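PDB 5O8P: L-lysine 6-monooxygenase involved in desferrioxamine biosynthesis from Erwinia amylovora CFBP1430, which binds FAD and NADP(H) and probably N-hydroxylates cadaverine, the diamine precursor of desferrioxamine siderophores, as a flavin-dependent monooxygenase. Local coordinates for residues B[34-39]-B[116-121]; B[224-229]-B[299-304]; B[365-370]-B[379-384]. All coordinates share one frame; numbering follows the deposited sequence.

Interaction 1: residues B[34-39]-B[116-121]; sequences NGVFLD and NLRWNT. With FAD (flavin-adenine dinucleotide), chain C.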
loop_
_atom_site.group_PDB
_atom_site.type_symbol
_atom_site.label_atom_id
_atom_site.label_comp_id
_atom_site.label_asym_id
_atom_site.label_seq_id
_atom_site.Cartn_x
_atom_site.Cartn_y
_atom_site.Cartn_z
ATOM N N ASN B 34 -26.822 36.211 14.079
ATOM C CA ASN B 34 -27.974 35.479 14.603
ATOM C C ASN B 34 -28.569 34.684 13.464
ATOM O O ASN B 34 -29.203 35.239 12.554
ATOM C CB ASN B 34 -28.990 36.441 15.214
ATOM C CG ASN B 34 -28.451 37.137 16.444
ATOM O OD1 ASN B 34 -28.856 38.249 16.761
ATOM N ND2 ASN B 34 -27.521 36.491 17.138
ATOM N N GLY B 35 -28.301 33.378 13.504
ATOM C CA GLY B 35 -28.759 32.445 12.491
ATOM C C GLY B 35 -29.459 31.263 13.134
ATOM O O GLY B 35 -29.218 30.931 14.288
ATOM N N VAL B 36 -30.350 30.651 12.379
ATOM C CA VAL B 36 -31.077 29.501 12.855
ATOM C C VAL B 36 -31.287 28.525 11.697
ATOM O O VAL B 36 -31.351 28.932 10.526
ATOM C CB VAL B 36 -32.410 29.937 13.504
ATOM C CG1 VAL B 36 -33.418 30.384 12.462
ATOM C CG2 VAL B 36 -32.995 28.845 14.378
ATOM N N PHE B 37 -31.383 27.245 12.041
ATOM C CA PHE B 37 -31.469 26.187 11.066
ATOM C C PHE B 37 -32.679 25.323 11.341
ATOM O O PHE B 37 -32.854 24.850 12.454
ATOM C CB PHE B 37 -30.210 25.334 11.140
ATOM C CG PHE B 37 -28.978 26.048 10.688
ATOM C CD1 PHE B 37 -28.596 26.026 9.353
ATOM C CD2 PHE B 37 -28.218 26.789 11.591
ATOM C CE1 PHE B 37 -27.464 26.697 8.935
ATOM C CE2 PHE B 37 -27.088 27.476 11.174
ATOM C CZ PHE B 37 -26.705 27.411 9.852
ATOM N N LEU B 38 -33.482 25.092 10.307
ATOM C CA LEU B 38 -34.749 24.374 10.399
ATOM C C LEU B 38 -34.676 23.065 9.628
ATOM O O LEU B 38 -34.327 23.084 8.464
ATOM C CB LEU B 38 -35.850 25.230 9.769
ATOM C CG LEU B 38 -36.469 26.401 10.531
ATOM C CD1 LEU B 38 -35.554 27.009 11.576
ATOM C CD2 LEU B 38 -36.973 27.452 9.551
ATOM N N ASP B 39 -35.041 21.947 10.252
ATOM C CA ASP B 39 -35.123 20.645 9.564
ATOM C C ASP B 39 -36.376 19.884 10.020
ATOM O O ASP B 39 -36.782 20.002 11.173
ATOM C CB ASP B 39 -33.866 19.819 9.855
ATOM C CG ASP B 39 -33.735 18.585 8.960
ATOM O OD1 ASP B 39 -33.159 18.701 7.860
ATOM O OD2 ASP B 39 -34.201 17.496 9.352
ATOM N N ASN B 116 -28.102 26.441 17.619
ATOM C CA ASN B 116 -28.811 27.115 16.517
ATOM C C ASN B 116 -29.657 26.204 15.628
ATOM O O ASN B 116 -30.115 26.646 14.576
ATOM C CB ASN B 116 -27.843 27.952 15.668
ATOM C CG ASN B 116 -26.608 27.191 15.234
ATOM O OD1 ASN B 116 -26.484 25.987 15.476
ATOM N ND2 ASN B 116 -25.661 27.905 14.600
ATOM N N LEU B 117 -29.892 24.960 16.047
ATOM C CA LEU B 117 -30.692 24.015 15.252
ATOM C C LEU B 117 -32.102 23.880 15.808
ATOM O O LEU B 117 -32.261 23.837 17.012
ATOM C CB LEU B 117 -30.022 22.634 15.235
ATOM C CG LEU B 117 -28.550 22.615 14.820
ATOM C CD1 LEU B 117 -28.037 21.182 14.798
ATOM C CD2 LEU B 117 -28.369 23.316 13.471
ATOM N N ARG B 118 -33.098 23.817 14.924
ATOM C CA ARG B 118 -34.495 23.597 15.289
ATOM C C ARG B 118 -35.027 22.379 14.536
ATOM O O ARG B 118 -35.374 22.464 13.350
ATOM C CB ARG B 118 -35.353 24.834 14.953
ATOM C CG ARG B 118 -36.140 25.352 16.138
ATOM C CD ARG B 118 -35.532 26.578 16.788
ATOM N NE ARG B 118 -34.220 26.343 17.389
ATOM C CZ ARG B 118 -33.531 27.241 18.107
ATOM N NH1 ARG B 118 -34.022 28.461 18.360
ATOM N NH2 ARG B 118 -32.335 26.917 18.584
ATOM N N TRP B 119 -35.089 21.244 15.222
ATOM C CA TRP B 119 -35.593 20.006 14.612
ATOM C C TRP B 119 -37.124 19.973 14.582
ATOM O O TRP B 119 -37.778 20.844 15.142
ATOM C CB TRP B 119 -35.040 18.784 15.355
ATOM C CG TRP B 119 -33.553 18.713 15.311
ATOM C CD1 TRP B 119 -32.690 19.007 16.320
ATOM C CD2 TRP B 119 -32.753 18.372 14.180
ATOM N NE1 TRP B 119 -31.395 18.865 15.893
ATOM C CE2 TRP B 119 -31.403 18.469 14.582
ATOM C CE3 TRP B 119 -33.045 17.985 12.863
ATOM C CZ2 TRP B 119 -30.340 18.188 13.718
ATOM C CZ3 TRP B 119 -31.996 17.711 11.996
ATOM C CH2 TRP B 119 -30.657 17.808 12.427
ATOM N N ASN B 120 -37.687 18.967 13.917
ATOM C CA ASN B 120 -39.148 18.779 13.830
ATOM C C ASN B 120 -39.875 20.023 13.298
ATOM O O ASN B 120 -40.913 20.392 13.790
ATOM C CB ASN B 120 -39.716 18.319 15.185
ATOM C CG ASN B 120 -39.197 16.946 15.598
ATOM O OD1 ASN B 120 -38.575 16.803 16.654
ATOM N ND2 ASN B 120 -39.427 15.927 14.750
ATOM N N THR B 121 -39.321 20.629 12.259
ATOM C CA THR B 121 -39.810 21.887 11.700
ATOM C C THR B 121 -39.820 21.817 10.173
ATOM O O THR B 121 -38.798 22.037 9.521
ATOM C CB THR B 121 -38.884 23.030 12.170
ATOM O OG1 THR B 121 -38.640 22.899 13.571
ATOM C CG2 THR B 121 -39.479 24.384 11.894
HETATM P PA FAD C . -29.132 15.847 3.142
HETATM O O1A FAD C . -28.937 14.595 3.976
HETATM O O2A FAD C . -29.919 15.763 1.856
HETATM O O5B FAD C . -29.817 16.919 4.137
HETATM C C5B FAD C . -31.061 17.549 3.853
HETATM C C4B FAD C . -31.937 17.727 5.088
HETATM O O4B FAD C . -32.934 18.725 4.820
HETATM C C3B FAD C . -32.691 16.456 5.461
HETATM O O3B FAD C . -32.551 16.232 6.870
HETATM C C2B FAD C . -34.130 16.718 5.018
HETATM O O2B FAD C . -35.120 16.069 5.823
HETATM C C1B FAD C . -34.236 18.225 5.157
HETATM N N9A FAD C . -35.331 18.881 4.391
HETATM C C8A FAD C . -35.642 18.761 3.084
HETATM N N7A FAD C . -36.719 19.539 2.779
HETATM C C5A FAD C . -37.107 20.172 3.907
HETATM C C6A FAD C . -38.168 21.135 4.312
HETATM N N6A FAD C . -39.071 21.601 3.415
HETATM N N1A FAD C . -38.205 21.539 5.610
HETATM C C2A FAD C . -37.321 21.090 6.526
HETATM N N3A FAD C . -36.344 20.212 6.227
HETATM C C4A FAD C . -36.185 19.730 4.964
HETATM N N1 FAD C . -19.925 12.789 -0.198
HETATM C C2 FAD C . -18.643 12.829 0.251
HETATM O O2 FAD C . -17.971 13.861 0.022
HETATM N N3 FAD C . -18.083 11.807 0.935
HETATM C C4 FAD C . -18.761 10.677 1.208
HETATM O O4 FAD C . -18.220 9.746 1.835
HETATM C C4X FAD C . -20.168 10.554 0.752
HETATM N N5 FAD C . -20.904 9.448 0.997
HETATM C C5X FAD C . -22.185 9.366 0.564
HETATM C C6 FAD C . -22.894 8.201 0.844
HETATM C C7 FAD C . -24.216 8.044 0.432
HETATM C C7M FAD C . -24.962 6.770 0.745
HETATM C C8 FAD C . -24.875 9.149 -0.322
HETATM C C8M FAD C . -26.302 9.005 -0.778
HETATM C C9 FAD C . -24.172 10.320 -0.611
HETATM C C9A FAD C . -22.837 10.492 -0.200
HETATM N N10 FAD C . -22.074 11.679 -0.469
HETATM C C10 FAD C . -20.731 11.714 0.002
HETATM C "C1'" FAD C . -22.604 12.860 -1.202
HETATM C "C2'" FAD C . -23.159 13.950 -0.255
HETATM O "O2'" FAD C . -22.233 14.200 0.823
HETATM C "C3'" FAD C . -24.548 13.624 0.325
HETATM O "O3'" FAD C . -25.511 13.478 -0.730
HETATM C "C4'" FAD C . -25.062 14.682 1.310
HETATM O "O4'" FAD C . -25.985 14.077 2.222
HETATM C "C5'" FAD C . -25.755 15.851 0.615
HETATM O "O5'" FAD C . -25.723 16.991 1.477
HETATM P P FAD C . -27.083 17.674 1.975
HETATM O O1P FAD C . -26.721 18.799 2.922
HETATM O O2P FAD C . -27.825 17.970 0.702
HETATM O O3P FAD C . -27.633 16.402 2.830
HETATM O O HOH W 1 -25.904 30.925 14.313
#

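Interaction 2: residues B[224-229]-B[299-304]; sequences WITRAP and LFTHSE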
loop_
_atom_site.group_PDB
_atom_site.type_symbol
_atom_site.label_atom_id
_atom_site.label_comp_id
_atom_site.label_asym_id
_atom_site.label_seq_id
_atom_site.Cartn_x
_atom_site.Cartn_y
_atom_site.Cartn_z
ATOM N N TRP B 224 -25.294 -7.545 -11.848
ATOM C CA TRP B 224 -24.980 -6.123 -11.827
ATOM C C TRP B 224 -25.058 -5.612 -13.247
ATOM O O TRP B 224 -24.302 -6.049 -14.104
ATOM C CB TRP B 224 -23.578 -5.898 -11.281
ATOM C CG TRP B 224 -23.238 -4.482 -10.883
ATOM C CD1 TRP B 224 -23.982 -3.353 -11.086
ATOM C CD2 TRP B 224 -22.028 -4.053 -10.259
ATOM N NE1 TRP B 224 -23.338 -2.265 -10.577
ATOM C CE2 TRP B 224 -22.128 -2.658 -10.072
ATOM C CE3 TRP B 224 -20.871 -4.713 -9.834
ATOM C CZ2 TRP B 224 -21.113 -1.901 -9.476
ATOM C CZ3 TRP B 224 -19.851 -3.969 -9.246
ATOM C CH2 TRP B 224 -19.986 -2.570 -9.067
ATOM N N ILE B 225 -25.982 -4.698 -13.502
ATOM C CA ILE B 225 -26.158 -4.128 -14.833
ATOM C C ILE B 225 -25.967 -2.640 -14.694
ATOM O O ILE B 225 -26.464 -2.064 -13.754
ATOM C CB ILE B 225 -27.556 -4.439 -15.380
ATOM C CG1 ILE B 225 -27.717 -5.958 -15.514
ATOM C CG2 ILE B 225 -27.795 -3.707 -16.708
ATOM C CD1 ILE B 225 -29.106 -6.407 -15.921
ATOM N N THR B 226 -25.237 -2.026 -15.623
ATOM C CA THR B 226 -25.010 -0.575 -15.597
ATOM C C THR B 226 -25.078 0.029 -16.995
ATOM O O THR B 226 -24.744 -0.634 -17.976
ATOM C CB THR B 226 -23.664 -0.201 -14.926
ATOM O OG1 THR B 226 -23.437 1.199 -15.084
ATOM C CG2 THR B 226 -22.483 -0.973 -15.545
ATOM N N ARG B 227 -25.536 1.279 -17.073
ATOM C CA ARG B 227 -25.502 2.040 -18.328
ATOM C C ARG B 227 -24.078 2.509 -18.642
ATOM O O ARG B 227 -23.728 2.698 -19.812
ATOM C CB ARG B 227 -26.446 3.255 -18.287
ATOM C CG ARG B 227 -26.624 3.941 -19.641
ATOM C CD ARG B 227 -26.604 5.473 -19.545
ATOM N NE ARG B 227 -27.807 5.973 -18.887
ATOM C CZ ARG B 227 -28.959 6.275 -19.500
ATOM N NH1 ARG B 227 -29.104 6.139 -20.819
ATOM N NH2 ARG B 227 -29.986 6.717 -18.778
ATOM N N ALA B 228 -23.267 2.694 -17.596
ATOM C CA ALA B 228 -21.882 3.132 -17.734
ATOM C C ALA B 228 -21.094 2.215 -18.666
ATOM O O ALA B 228 -21.336 1.005 -18.691
ATOM C CB ALA B 228 -21.206 3.182 -16.368
ATOM N N PRO B 229 -20.141 2.788 -19.428
ATOM C CA PRO B 229 -19.330 1.980 -20.357
ATOM C C PRO B 229 -18.413 0.953 -19.661
ATOM O O PRO B 229 -18.140 -0.102 -20.221
ATOM C CB PRO B 229 -18.512 3.045 -21.111
ATOM C CG PRO B 229 -18.412 4.188 -20.154
ATOM C CD PRO B 229 -19.732 4.211 -19.444
ATOM N N LEU B 299 -22.573 -9.670 -15.104
ATOM C CA LEU B 299 -22.203 -8.273 -15.028
ATOM C C LEU B 299 -22.268 -7.716 -16.433
ATOM O O LEU B 299 -21.501 -8.144 -17.283
ATOM C CB LEU B 299 -20.797 -8.120 -14.449
ATOM C CG LEU B 299 -20.637 -8.444 -12.955
ATOM C CD1 LEU B 299 -20.549 -9.933 -12.678
ATOM C CD2 LEU B 299 -19.400 -7.763 -12.390
ATOM N N PHE B 300 -23.195 -6.795 -16.681
ATOM C CA PHE B 300 -23.313 -6.131 -17.982
ATOM C C PHE B 300 -22.958 -4.650 -17.900
ATOM O O PHE B 300 -23.080 -4.035 -16.849
ATOM C CB PHE B 300 -24.728 -6.293 -18.507
ATOM C CG PHE B 300 -25.085 -7.709 -18.834
ATOM C CD1 PHE B 300 -25.620 -8.548 -17.863
ATOM C CD2 PHE B 300 -24.877 -8.211 -20.106
ATOM C CE1 PHE B 300 -25.957 -9.860 -18.153
ATOM C CE2 PHE B 300 -25.211 -9.524 -20.410
ATOM C CZ PHE B 300 -25.759 -10.347 -19.426
ATOM N N THR B 301 -22.510 -4.093 -19.020
ATOM C CA THR B 301 -22.144 -2.675 -19.115
ATOM C C THR B 301 -22.811 -2.095 -20.347
ATOM O O THR B 301 -23.489 -2.815 -21.070
ATOM C CB THR B 301 -20.618 -2.502 -19.217
ATOM O OG1 THR B 301 -20.092 -3.465 -20.135
ATOM C CG2 THR B 301 -19.963 -2.691 -17.855
ATOM N N HIS B 302 -22.655 -0.790 -20.566
ATOM C CA HIS B 302 -23.263 -0.093 -21.709
ATOM C C HIS B 302 -24.789 -0.249 -21.824
ATOM O O HIS B 302 -25.357 0.076 -22.865
ATOM C CB HIS B 302 -22.616 -0.558 -23.030
ATOM C CG HIS B 302 -21.194 -0.127 -23.194
ATOM N ND1 HIS B 302 -20.843 1.158 -23.554
ATOM C CD2 HIS B 302 -20.034 -0.815 -23.078
ATOM C CE1 HIS B 302 -19.528 1.242 -23.641
ATOM N NE2 HIS B 302 -19.013 0.061 -23.354
ATOM N N SER B 303 -25.456 -0.700 -20.761
ATOM C CA SER B 303 -26.832 -1.196 -20.864
ATOM C C SER B 303 -27.855 -0.240 -20.253
ATOM O O SER B 303 -27.930 -0.098 -19.034
ATOM C CB SER B 303 -26.934 -2.566 -20.206
ATOM O OG SER B 303 -26.350 -3.542 -21.039
ATOM N N GLU B 304 -28.630 0.415 -21.115
ATOM C CA GLU B 304 -29.704 1.295 -20.684
ATOM C C GLU B 304 -30.951 0.465 -20.447
ATOM O O GLU B 304 -31.290 -0.384 -21.265
ATOM C CB GLU B 304 -30.007 2.351 -21.748
ATOM C CG GLU B 304 -31.061 3.364 -21.309
ATOM C CD GLU B 304 -31.627 4.173 -22.458
ATOM O OE1 GLU B 304 -32.434 3.613 -23.243
ATOM O OE2 GLU B 304 -31.284 5.373 -22.555
#

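Interaction 3: residues B[365-370]-B[379-384]; sequences YDVQRN and VFVQNA. With FAD (flavin-adenine dinucleotide), chain C.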
loop_
_atom_site.group_PDB
_atom_site.type_symbol
_atom_site.label_atom_id
_atom_site.label_comp_id
_atom_site.label_asym_id
_atom_site.label_seq_id
_atom_site.Cartn_x
_atom_site.Cartn_y
_atom_site.Cartn_z
ATOM N N TYR B 365 -31.892 26.777 -11.239
ATOM C CA TYR B 365 -31.370 28.002 -10.659
ATOM C C TYR B 365 -30.164 28.502 -11.469
ATOM O O TYR B 365 -29.222 27.737 -11.695
ATOM C CB TYR B 365 -30.889 27.785 -9.226
ATOM C CG TYR B 365 -31.842 27.164 -8.240
ATOM C CD1 TYR B 365 -33.196 27.483 -8.230
ATOM C CD2 TYR B 365 -31.371 26.280 -7.277
ATOM C CE1 TYR B 365 -34.058 26.909 -7.310
ATOM C CE2 TYR B 365 -32.219 25.708 -6.352
ATOM C CZ TYR B 365 -33.552 26.032 -6.369
ATOM O OH TYR B 365 -34.355 25.454 -5.437
ATOM N N ASP B 366 -30.185 29.761 -11.898
ATOM C CA ASP B 366 -29.008 30.387 -12.496
ATOM C C ASP B 366 -28.086 30.878 -11.376
ATOM O O ASP B 366 -28.055 32.073 -11.038
ATOM C CB ASP B 366 -29.417 31.545 -13.416
ATOM C CG ASP B 366 -28.239 32.140 -14.178
ATOM O OD1 ASP B 366 -27.478 31.370 -14.811
ATOM O OD2 ASP B 366 -28.084 33.378 -14.136
ATOM N N VAL B 367 -27.304 29.948 -10.827
ATOM C CA VAL B 367 -26.552 30.202 -9.596
ATOM C C VAL B 367 -25.358 31.115 -9.883
ATOM O O VAL B 367 -24.651 30.912 -10.867
ATOM C CB VAL B 367 -26.033 28.902 -8.932
ATOM C CG1 VAL B 367 -25.506 29.199 -7.529
ATOM C CG2 VAL B 367 -27.114 27.839 -8.882
ATOM N N GLN B 368 -25.136 32.102 -9.015
ATOM C CA GLN B 368 -24.007 33.033 -9.151
ATOM C C GLN B 368 -22.792 32.417 -8.461
ATOM O O GLN B 368 -22.911 31.386 -7.783
ATOM C CB GLN B 368 -24.323 34.386 -8.516
ATOM C CG GLN B 368 -25.665 34.988 -8.886
ATOM C CD GLN B 368 -25.804 35.288 -10.352
ATOM O OE1 GLN B 368 -25.307 36.312 -10.819
ATOM N NE2 GLN B 368 -26.525 34.420 -11.083
ATOM N N ARG B 369 -21.628 33.056 -8.614
ATOM C CA ARG B 369 -20.378 32.463 -8.115
ATOM C C ARG B 369 -20.363 32.386 -6.600
ATOM O O ARG B 369 -19.736 31.484 -6.057
ATOM C CB ARG B 369 -19.139 33.174 -8.664
ATOM C CG ARG B 369 -17.785 32.645 -8.163
ATOM C CD ARG B 369 -17.498 31.249 -8.670
ATOM N NE ARG B 369 -16.319 30.634 -8.056
ATOM C CZ ARG B 369 -16.281 30.030 -6.864
ATOM N NH1 ARG B 369 -17.357 29.954 -6.084
ATOM N NH2 ARG B 369 -15.140 29.488 -6.445
ATOM N N ASN B 370 -21.069 33.304 -5.929
ATOM C CA ASN B 370 -21.215 33.251 -4.463
ATOM C C ASN B 370 -22.335 32.317 -3.963
ATOM O O ASN B 370 -22.727 32.407 -2.803
ATOM C CB ASN B 370 -21.396 34.670 -3.873
ATOM C CG ASN B 370 -22.696 35.339 -4.293
ATOM O OD1 ASN B 370 -23.392 34.877 -5.187
ATOM N ND2 ASN B 370 -23.016 36.451 -3.650
ATOM N N VAL B 379 -30.629 34.805 -1.109
ATOM C CA VAL B 379 -31.070 33.425 -1.139
ATOM C C VAL B 379 -29.911 32.618 -1.689
ATOM O O VAL B 379 -29.564 32.774 -2.855
ATOM C CB VAL B 379 -32.297 33.252 -2.049
ATOM C CG1 VAL B 379 -32.801 31.814 -2.007
ATOM C CG2 VAL B 379 -33.384 34.199 -1.627
ATOM N N PHE B 380 -29.321 31.776 -0.842
ATOM C CA PHE B 380 -28.176 30.941 -1.217
ATOM C C PHE B 380 -28.547 29.473 -1.278
ATOM O O PHE B 380 -29.540 29.060 -0.696
ATOM C CB PHE B 380 -27.046 31.136 -0.215
ATOM C CG PHE B 380 -26.529 32.534 -0.176
ATOM C CD1 PHE B 380 -25.586 32.956 -1.091
ATOM C CD2 PHE B 380 -27.008 33.438 0.758
ATOM C CE1 PHE B 380 -25.104 34.249 -1.066
ATOM C CE2 PHE B 380 -26.541 34.731 0.796
ATOM C CZ PHE B 380 -25.591 35.138 -0.123
ATOM N N VAL B 381 -27.726 28.678 -1.951
ATOM C CA VAL B 381 -27.971 27.239 -2.022
ATOM C C VAL B 381 -26.702 26.454 -1.690
ATOM O O VAL B 381 -25.618 26.911 -1.993
ATOM C CB VAL B 381 -28.547 26.815 -3.395
ATOM C CG1 VAL B 381 -29.913 27.461 -3.661
ATOM C CG2 VAL B 381 -27.580 27.090 -4.554
ATOM N N GLN B 382 -26.870 25.300 -1.048
ATOM C CA GLN B 382 -25.798 24.348 -0.753
ATOM C C GLN B 382 -26.167 23.101 -1.540
ATOM O O GLN B 382 -27.229 22.537 -1.304
ATOM C CB GLN B 382 -25.787 23.978 0.729
ATOM C CG GLN B 382 -25.641 25.150 1.677
ATOM C CD GLN B 382 -24.348 25.131 2.446
ATOM O OE1 GLN B 382 -23.275 25.042 1.866
ATOM N NE2 GLN B 382 -24.442 25.208 3.777
ATOM N N ASN B 383 -25.300 22.652 -2.453
ATOM C CA ASN B 383 -25.527 21.406 -3.190
ATOM C C ASN B 383 -26.775 21.431 -4.109
ATOM O O ASN B 383 -27.511 20.446 -4.177
ATOM C CB ASN B 383 -25.603 20.233 -2.182
ATOM C CG ASN B 383 -25.408 18.844 -2.813
ATOM O OD1 ASN B 383 -24.589 18.630 -3.720
ATOM N ND2 ASN B 383 -26.163 17.874 -2.291
ATOM N N ALA B 384 -27.021 22.526 -4.812
ATOM C CA ALA B 384 -27.945 22.494 -5.976
ATOM C C ALA B 384 -27.369 23.284 -7.165
ATOM O O ALA B 384 -28.106 23.818 -8.004
ATOM C CB ALA B 384 -29.326 23.000 -5.577
HETATM P PA FAD C . -29.132 15.847 3.142
HETATM O O1A FAD C . -28.937 14.595 3.976
HETATM O O2A FAD C . -29.919 15.763 1.856
HETATM O O5B FAD C . -29.817 16.919 4.137
HETATM C C5B FAD C . -31.061 17.549 3.853
HETATM C C4B FAD C . -31.937 17.727 5.088
HETATM O O4B FAD C . -32.934 18.725 4.820
HETATM C C3B FAD C . -32.691 16.456 5.461
HETATM O O3B FAD C . -32.551 16.232 6.870
HETATM C C2B FAD C . -34.130 16.718 5.018
HETATM O O2B FAD C . -35.120 16.069 5.823
HETATM C C1B FAD C . -34.236 18.225 5.157
HETATM N N9A FAD C . -35.331 18.881 4.391
HETATM C C8A FAD C . -35.642 18.761 3.084
HETATM N N7A FAD C . -36.719 19.539 2.779
HETATM C C5A FAD C . -37.107 20.172 3.907
HETATM C C6A FAD C . -38.168 21.135 4.312
HETATM N N6A FAD C . -39.071 21.601 3.415
HETATM N N1A FAD C . -38.205 21.539 5.610
HETATM C C2A FAD C . -37.321 21.090 6.526
HETATM N N3A FAD C . -36.344 20.212 6.227
HETATM C C4A FAD C . -36.185 19.730 4.964
HETATM N N1 FAD C . -19.925 12.789 -0.198
HETATM C C2 FAD C . -18.643 12.829 0.251
HETATM O O2 FAD C . -17.971 13.861 0.022
HETATM N N3 FAD C . -18.083 11.807 0.935
HETATM C C4 FAD C . -18.761 10.677 1.208
HETATM O O4 FAD C . -18.220 9.746 1.835
HETATM C C4X FAD C . -20.168 10.554 0.752
HETATM N N5 FAD C . -20.904 9.448 0.997
HETATM C C5X FAD C . -22.185 9.366 0.564
HETATM C C6 FAD C . -22.894 8.201 0.844
HETATM C C7 FAD C . -24.216 8.044 0.432
HETATM C C7M FAD C . -24.962 6.770 0.745
HETATM C C8 FAD C . -24.875 9.149 -0.322
HETATM C C8M FAD C . -26.302 9.005 -0.778
HETATM C C9 FAD C . -24.172 10.320 -0.611
HETATM C C9A FAD C . -22.837 10.492 -0.200
HETATM N N10 FAD C . -22.074 11.679 -0.469
HETATM C C10 FAD C . -20.731 11.714 0.002
HETATM C "C1'" FAD C . -22.604 12.860 -1.202
HETATM C "C2'" FAD C . -23.159 13.950 -0.255
HETATM O "O2'" FAD C . -22.233 14.200 0.823
HETATM C "C3'" FAD C . -24.548 13.624 0.325
HETATM O "O3'" FAD C . -25.511 13.478 -0.730
HETATM C "C4'" FAD C . -25.062 14.682 1.310
HETATM O "O4'" FAD C . -25.985 14.077 2.222
HETATM C "C5'" FAD C . -25.755 15.851 0.615
HETATM O "O5'" FAD C . -25.723 16.991 1.477
HETATM P P FAD C . -27.083 17.674 1.975
HETATM O O1P FAD C . -26.721 18.799 2.922
HETATM O O2P FAD C . -27.825 17.970 0.702
HETATM O O3P FAD C . -27.633 16.402 2.830
#

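Interaction 1: residues B[34-39]-B[116-121]
Phe-37 and Leu-117 pair in parallel, their CA atoms 4.8 Å apart, and a ladder of backbone bonds runs along both chains. Phe-37 N donates to Asn-116 O at 2.9 Å, and Arg-118 N returns the bond to Phe-37 O. Asp-39 N then reaches Arg-118 O; after the break at Trp-119 and Asn-120, Thr-121 N, at the start of strand 121-129, donates to Asp-39 O. On one face, Leu-117 CD2 packs obliquely on Phe-37 CB at 3.6 Å. The amide of Asn-116 runs beside the Phe-37 ring with the planes 77° apart, and its ND2 donates to Ala-24 O of helix 18-27, which covers this face. On the other face, Val-36 CG2 lies over the Arg-118 guanidinium, 4.1 Å from CZ and displaced toward the rim. That bent arginine chain folds back, so that NE binds Leu-117 O at 3.2 Å. At the strand end Asp-39 OD2 meets the edge of the Trp-119 indole, 3.4 Å from CZ3. Asp-39 CG is anti to the backbone N (chi1 -168°), which sets the carboxyl carbon beside the ribose; OD1 lies 2.7 Å from FAD O3B, a probable hydrogen bond. Ile-16 N and Asn-41 N bind OD1 and OD2 respectively. An acidic residue ending the second strand of a Rossmann-type sheet and contacting the adenosine ribose is the classic dinucleotide-binding arrangement; the neighbouring N-H donors would favour an ionised carboxylate.

Interaction 2: residues B[224-229]-B[299-304]
The imidazole of His-302 lies with one face against Pro-229, whose CA sits 3.5 Å from the ring centroid and 18° off the ring normal, a CH-pi contact. The proline CA is displaced toward the rim, on the CE1 side. In the backbone, His-302 N donates to Ala-228 O at 2.9 Å, with the donor above the carbonyl plane. Ala-228 N in turn donates to Thr-226 OG1, an ST turn that bends the chain after strand 221-225. That strand and 297-300 are parallel neighbours in the five-stranded sheet of the Rossmann-like NADP-binding part, 297-300 being outermost within the chain. Phe-300 N binds Trp-224 O at 2.9 Å, Thr-226 N binds Phe-300 O, and Ser-303 N binds Thr-226 O. On one face the Ile-225 and Phe-300 side chains lie side by side, CG1 4.1 Å from CD1, the approach to the ring being oblique; on the other, Trp-224 CB packs on Leu-299 CG at 4.2 Å, and the indole NE1 donates to Gly-199 O. Leu-299 also packs on Phe-424 of a second subunit. Arg-227 belongs to the NADP(+) site, with no NADP(+) bound to this chain. Glu-304 CG, anti to its backbone N (chi1 -176°), lies 3.4 Å from Arg-227 NH1, alongside the guanidinium. NH1 forms a salt bridge to Glu-304 OE2 at 2.9 Å through the anti lone pair, a bent bond (134° at the hydrogen) with OE2 tilted from the guanidinium plane.

Interaction 3: residues B[365-370]-B[379-384]
Strand 379-381, which adds to the FAD-binding sheet by pairing in parallel with strand 155-157, is covered by the loop 365-370 through three sets of contacts: Tyr-365 on Val-381 and Ala-384, Val-367 on Val-381, and Asn-370 on Phe-380. The evidence for a packing contact is that all the cross-segment approaches are van der Waals in kind and that even the nearest CA atoms, Tyr-365 CA and Ala-384 CA among them at 8.0 Å, are too far apart for a backbone ladder. Tyr-365 CE2 touches two aliphatic groups of 379-384: Ala-384 CB, near the ring plane at its edge, 4.0 Å away, and Val-381 CG1, which comes in obliquely. The Tyr-365 hydroxyl leads away from these two groups and is hydrogen-bonded to the hydroxyl of Tyr-344. Val-367 and Val-381 meet tip to tip, CG1 of the first 4.2 Å from CG2 of the second. Having CG1 anti to the backbone N (chi1 -169°) turns that methyl of Val-367 toward Val-381, while Thr-388 and His-389 pack against the same side chain. At the far end the Asn-370 carbonyl oxygen lies at the edge of the Phe-380 ring, 3.4 Å from CD1. The Asn-370 and Phe-380 side chains cross at about a right angle, amide and ring planes 78° apart; Ser-372 OG bonds Asn-370 OD1 and Asn-377 OD1 its ND2. Leu-406 and Glu-409 of helix 399-410 also touch Phe-380. Just beyond the strand, Asn-383 CG is anti to its backbone N, and ND2 makes a weak hydrogen bond to FAD O2P of the pyrophosphate at 3.4 Å.

In the fold
From the N terminus, interaction 1 comes first: it closes a 76-residue excursion, over a third of it helix, by pairing strands 35-38 and 117-118. Interaction 2 then closes a 69-residue, mostly helical loop between two strands of the NADP-side sheet, where 299-304 also leads into the antiparallel sheet. Interaction 3 closes the shortest loop, eight residues without helix or strand. The three follow in series, none nested or crossed. Interactions 1 and 3 reach the same sheet, their centres about 20 Å apart, and meet FAD at its adenosine ribose and pyrophosphate respectively. Interaction 2 lies across the chain's centre from interaction 1, centres about 42 Å apart.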